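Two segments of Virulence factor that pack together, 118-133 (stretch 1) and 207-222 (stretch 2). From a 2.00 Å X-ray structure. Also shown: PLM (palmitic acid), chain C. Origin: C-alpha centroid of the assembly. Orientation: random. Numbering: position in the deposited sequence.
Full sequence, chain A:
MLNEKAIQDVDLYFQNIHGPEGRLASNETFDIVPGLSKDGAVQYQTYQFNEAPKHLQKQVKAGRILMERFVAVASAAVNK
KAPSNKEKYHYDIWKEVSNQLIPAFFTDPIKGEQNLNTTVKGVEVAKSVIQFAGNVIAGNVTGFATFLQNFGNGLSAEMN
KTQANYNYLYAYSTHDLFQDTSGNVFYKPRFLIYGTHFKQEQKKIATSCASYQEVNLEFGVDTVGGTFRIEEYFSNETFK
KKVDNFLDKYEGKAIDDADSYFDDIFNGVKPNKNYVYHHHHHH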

# COMPACT_ATOMS: atom_id res chain seq x y z
N THR A 118 19.42 6.54 3.43
CA THR A 118 19.61 6.94 4.81
C THR A 118 20.35 5.83 5.56
O THR A 118 20.34 4.67 5.15
CB THR A 118 18.24 7.24 5.48
OG1 THR A 118 18.43 8.01 6.67
CG2 THR A 118 17.48 5.95 5.82
N THR A 119 21.02 6.20 6.65
CA THR A 119 21.69 5.25 7.52
C THR A 119 21.15 5.44 8.93
O THR A 119 21.26 6.52 9.51
CB THR A 119 23.24 5.41 7.47
OG1 THR A 119 23.71 5.19 6.14
CG2 THR A 119 23.90 4.39 8.39
N VAL A 120 20.54 4.38 9.46
CA VAL A 120 19.87 4.37 10.76
C VAL A 120 20.21 3.07 11.50
O VAL A 120 20.71 2.12 10.88
CB VAL A 120 18.32 4.48 10.60
CG1 VAL A 120 17.90 5.86 10.08
CG2 VAL A 120 17.77 3.36 9.70
N LYS A 121 19.93 3.02 12.81
CA LYS A 121 20.00 1.76 13.57
C LYS A 121 18.88 0.83 13.11
O LYS A 121 17.81 1.29 12.70
CB LYS A 121 19.81 1.98 15.08
CG LYS A 121 20.55 3.17 15.69
CD LYS A 121 20.25 3.25 17.19
CE LYS A 121 20.36 4.68 17.72
NZ LYS A 121 21.77 5.11 17.89
N GLY A 122 19.14 -0.47 13.19
CA GLY A 122 18.14 -1.49 12.93
C GLY A 122 16.81 -1.24 13.62
O GLY A 122 15.76 -1.44 13.02
N VAL A 123 16.85 -0.77 14.87
CA VAL A 123 15.63 -0.54 15.65
C VAL A 123 14.85 0.71 15.20
O VAL A 123 13.75 0.94 15.67
CB VAL A 123 15.91 -0.44 17.19
CG1 VAL A 123 16.33 -1.79 17.77
CG2 VAL A 123 16.95 0.63 17.48
N GLU A 124 15.45 1.49 14.31
CA GLU A 124 14.82 2.66 13.71
C GLU A 124 14.31 2.37 12.28
O GLU A 124 13.66 3.22 11.69
CB GLU A 124 15.79 3.86 13.64
CG GLU A 124 16.50 4.25 14.96
CD GLU A 124 17.67 5.25 14.73
OE1 GLU A 124 18.62 4.95 13.96
OE2 GLU A 124 17.65 6.34 15.34
N VAL A 125 14.61 1.18 11.74
CA VAL A 125 14.21 0.85 10.35
C VAL A 125 12.69 0.92 10.13
O VAL A 125 12.24 1.47 9.13
CB VAL A 125 14.72 -0.55 9.91
CG1 VAL A 125 14.07 -0.97 8.59
CG2 VAL A 125 16.22 -0.57 9.78
N ALA A 126 11.92 0.37 11.06
CA ALA A 126 10.46 0.39 10.94
C ALA A 126 9.92 1.82 10.86
O ALA A 126 9.03 2.11 10.05
CB ALA A 126 9.80 -0.39 12.11
N LYS A 127 10.44 2.71 11.72
CA LYS A 127 10.09 4.14 11.65
C LYS A 127 10.47 4.80 10.31
O LYS A 127 9.71 5.60 9.76
CB LYS A 127 10.75 4.90 12.81
CG LYS A 127 10.21 6.33 12.99
CD LYS A 127 10.70 6.91 14.30
CE LYS A 127 9.68 7.87 14.89
NZ LYS A 127 10.00 8.21 16.31
N SER A 128 11.66 4.48 9.79
CA SER A 128 12.08 4.96 8.48
C SER A 128 11.11 4.54 7.38
O SER A 128 10.82 5.34 6.50
CB SER A 128 13.50 4.51 8.13
OG SER A 128 14.41 4.88 9.16
N VAL A 129 10.62 3.30 7.44
CA VAL A 129 9.64 2.80 6.46
C VAL A 129 8.32 3.58 6.51
O VAL A 129 7.83 4.03 5.48
CB VAL A 129 9.38 1.26 6.58
CG1 VAL A 129 8.25 0.80 5.67
CG2 VAL A 129 10.66 0.47 6.26
N ILE A 130 7.74 3.74 7.71
CA ILE A 130 6.46 4.47 7.84
C ILE A 130 6.62 5.92 7.37
O ILE A 130 5.78 6.44 6.62
CB ILE A 130 5.89 4.43 9.32
CG1 ILE A 130 5.57 3.00 9.77
CG2 ILE A 130 4.63 5.31 9.47
CD1 ILE A 130 4.47 2.25 8.97
N GLN A 131 7.71 6.56 7.78
CA GLN A 131 7.92 7.96 7.46
C GLN A 131 8.08 8.19 5.96
O GLN A 131 7.57 9.18 5.43
CB GLN A 131 9.07 8.56 8.26
CG GLN A 131 8.74 8.61 9.76
CD GLN A 131 9.73 9.42 10.58
OE1 GLN A 131 10.93 9.51 10.27
NE2 GLN A 131 9.22 10.01 11.65
N PHE A 132 8.77 7.26 5.30
CA PHE A 132 8.93 7.27 3.84
C PHE A 132 7.61 6.93 3.13
O PHE A 132 7.26 7.56 2.16
CB PHE A 132 10.05 6.31 3.41
CG PHE A 132 10.23 6.21 1.90
CD1 PHE A 132 10.97 7.18 1.21
CD2 PHE A 132 9.68 5.14 1.19
CE1 PHE A 132 11.16 7.09 -0.18
CE2 PHE A 132 9.86 5.04 -0.21
CZ PHE A 132 10.59 6.01 -0.89
N ALA A 133 6.86 5.97 3.67
CA ALA A 133 5.60 5.51 3.07
C ALA A 133 4.52 6.59 3.08
O ALA A 133 3.72 6.67 2.15
CB ALA A 133 5.08 4.25 3.80
N THR A 207 16.67 -9.13 8.79
CA THR A 207 16.85 -9.64 10.16
C THR A 207 17.61 -8.70 11.10
O THR A 207 18.27 -9.15 12.04
CB THR A 207 17.55 -11.01 10.15
OG1 THR A 207 18.77 -10.90 9.40
CG2 THR A 207 16.64 -12.09 9.53
N SER A 208 17.52 -7.40 10.85
CA SER A 208 18.32 -6.42 11.58
C SER A 208 17.49 -5.50 12.49
O SER A 208 18.03 -4.55 13.06
CB SER A 208 19.08 -5.55 10.58
OG SER A 208 18.19 -4.61 10.00
N CYS A 209 16.19 -5.76 12.59
CA CYS A 209 15.27 -4.86 13.29
C CYS A 209 15.47 -4.80 14.82
O CYS A 209 14.93 -3.91 15.49
CB CYS A 209 13.81 -5.20 12.98
SG CYS A 209 13.24 -4.76 11.29
N ALA A 210 16.23 -5.75 15.36
CA ALA A 210 16.51 -5.79 16.81
C ALA A 210 17.88 -5.20 17.16
O ALA A 210 18.18 -4.98 18.33
CB ALA A 210 16.37 -7.22 17.35
N SER A 211 18.67 -4.93 16.13
CA SER A 211 20.04 -4.44 16.28
C SER A 211 20.14 -2.93 16.52
O SER A 211 19.39 -2.14 15.96
CB SER A 211 20.86 -4.81 15.04
OG SER A 211 22.10 -4.13 15.02
N TYR A 212 21.11 -2.55 17.37
CA TYR A 212 21.44 -1.16 17.63
C TYR A 212 22.60 -0.70 16.74
O TYR A 212 23.00 0.46 16.78
CB TYR A 212 21.74 -0.94 19.12
CG TYR A 212 20.47 -0.82 19.93
CD1 TYR A 212 19.73 -1.96 20.27
CD2 TYR A 212 19.99 0.42 20.31
CE1 TYR A 212 18.56 -1.85 20.99
CE2 TYR A 212 18.82 0.53 21.03
CZ TYR A 212 18.11 -0.60 21.36
OH TYR A 212 16.95 -0.48 22.07
N GLN A 213 23.12 -1.62 15.94
CA GLN A 213 24.14 -1.34 14.94
C GLN A 213 23.51 -0.60 13.74
O GLN A 213 22.30 -0.73 13.48
CB GLN A 213 24.81 -2.67 14.54
CG GLN A 213 25.43 -2.76 13.14
CD GLN A 213 26.02 -4.14 12.81
OE1 GLN A 213 25.54 -5.17 13.31
NE2 GLN A 213 27.07 -4.16 11.99
N GLU A 214 24.32 0.21 13.04
CA GLU A 214 23.88 0.99 11.88
C GLU A 214 23.60 0.12 10.65
O GLU A 214 24.35 -0.83 10.37
CB GLU A 214 24.93 2.03 11.51
CG GLU A 214 25.28 3.04 12.60
CD GLU A 214 24.32 4.21 12.66
OE1 GLU A 214 24.75 5.33 12.30
OE2 GLU A 214 23.14 4.01 13.04
N VAL A 215 22.54 0.45 9.91
CA VAL A 215 22.28 -0.21 8.63
C VAL A 215 22.08 0.82 7.51
O VAL A 215 21.43 1.86 7.72
CB VAL A 215 21.08 -1.24 8.68
CG1 VAL A 215 21.11 -2.07 9.96
CG2 VAL A 215 19.73 -0.55 8.54
N ASN A 216 22.66 0.56 6.35
CA ASN A 216 22.51 1.44 5.20
C ASN A 216 21.28 1.06 4.40
O ASN A 216 21.17 -0.05 3.88
CB ASN A 216 23.77 1.43 4.31
CG ASN A 216 23.68 2.43 3.14
OD1 ASN A 216 23.41 3.62 3.34
ND2 ASN A 216 23.93 1.94 1.92
N LEU A 217 20.32 1.98 4.33
CA LEU A 217 19.15 1.80 3.49
C LEU A 217 19.35 2.60 2.21
O LEU A 217 19.33 3.84 2.24
CB LEU A 217 17.88 2.28 4.21
CG LEU A 217 17.55 1.72 5.59
CD1 LEU A 217 16.24 2.35 6.09
CD2 LEU A 217 17.45 0.19 5.58
N GLU A 218 19.58 1.90 1.11
CA GLU A 218 19.70 2.52 -0.21
C GLU A 218 18.80 1.79 -1.20
O GLU A 218 19.17 0.74 -1.73
CB GLU A 218 21.17 2.55 -0.70
CG GLU A 218 21.36 3.40 -1.98
CD GLU A 218 22.74 3.28 -2.63
OE1 GLU A 218 23.20 2.14 -2.92
OE2 GLU A 218 23.35 4.33 -2.89
N PHE A 219 17.60 2.32 -1.40
CA PHE A 219 16.60 1.67 -2.27
C PHE A 219 16.03 2.66 -3.25
O PHE A 219 15.63 3.77 -2.88
CB PHE A 219 15.45 1.06 -1.45
CG PHE A 219 15.86 -0.09 -0.58
CD1 PHE A 219 15.75 -1.40 -1.04
CD2 PHE A 219 16.33 0.14 0.71
CE1 PHE A 219 16.12 -2.47 -0.23
CE2 PHE A 219 16.71 -0.92 1.54
CZ PHE A 219 16.60 -2.24 1.07
N GLY A 220 15.99 2.26 -4.51
CA GLY A 220 15.29 3.01 -5.53
C GLY A 220 13.87 2.47 -5.58
O GLY A 220 13.66 1.28 -5.81
N VAL A 221 12.91 3.35 -5.33
CA VAL A 221 11.50 2.96 -5.20
C VAL A 221 10.67 3.61 -6.30
O VAL A 221 10.60 4.84 -6.38
CB VAL A 221 10.94 3.35 -3.79
CG1 VAL A 221 9.55 2.78 -3.60
CG2 VAL A 221 11.93 2.89 -2.65
N ASP A 222 10.05 2.79 -7.14
CA ASP A 222 9.11 3.26 -8.17
C ASP A 222 7.74 3.48 -7.54
O ASP A 222 7.29 2.65 -6.74
CB ASP A 222 8.96 2.21 -9.26
CG ASP A 222 10.24 1.97 -10.02
OD1 ASP A 222 10.87 2.95 -10.46
OD2 ASP A 222 10.60 0.77 -10.17
C1 PLM C . 13.04 -6.03 10.30
O2 PLM C . 13.76 -6.94 10.82
C2 PLM C . 13.26 -5.61 8.86
C3 PLM C . 12.15 -6.05 7.91
C4 PLM C . 12.40 -5.65 6.46
C5 PLM C . 12.12 -4.17 6.18
C6 PLM C . 12.91 -3.63 4.99
C7 PLM C . 12.31 -2.32 4.48
C8 PLM C . 13.34 -1.42 3.79
C9 PLM C . 13.08 -1.40 2.28
CA PLM C . 12.58 -0.06 1.75
CB PLM C . 11.14 -0.16 1.25
CC PLM C . 10.47 1.20 1.30
CD PLM C . 9.04 1.12 1.79
CE PLM C . 8.09 1.67 0.74
CF PLM C . 6.73 2.02 1.33

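A strand that turns into a helix can hold one partner twice, first through its backbone and then through its side chains. Residues 118-121 run antiparallel to strand 214-222. Thr118 and Leu217 exchange two backbone hydrogen bonds, Thr118 N to Leu217 O (3.0 Å) and Leu217 N to Thr118 O (2.8 Å). Thr119 falls at a non-hydrogen-bonded position, facing Asn216, and adds a weak bond from Thr119 OG1 to Asn216 OD1 (3.2 Å). Val120 and Val215 repeat the reciprocal pairing, tightest from Val215 N to Val120 O (2.7 Å); their side chains share a sheet face with Leu217, and Val120 CG2 meets Leu217 CD1 at 4.0 Å.

The ladder gives way at Gly122, whose N still reaches Gln213 O (3.2 Å). Its CA lies 3.1 Å from Ser208 O, so close that a CB here would clash with that carbonyl oxygen. Next, Val123 lays CG2 over the face of the Tyr212 ring.

Once the helix begins, contact becomes apolar: Val125 CG2 packs against Val215 CG2 (3.7 Å), and further along Phe132 CZ touches Val221 CG2 (3.8 Å). Palmitic acid, joined to Cys209 SG through C1 (1.6 Å), also touches both elements: its chain passes Val129 and Phe132 of the helix, and its C9 lies over one face of the Phe219 ring.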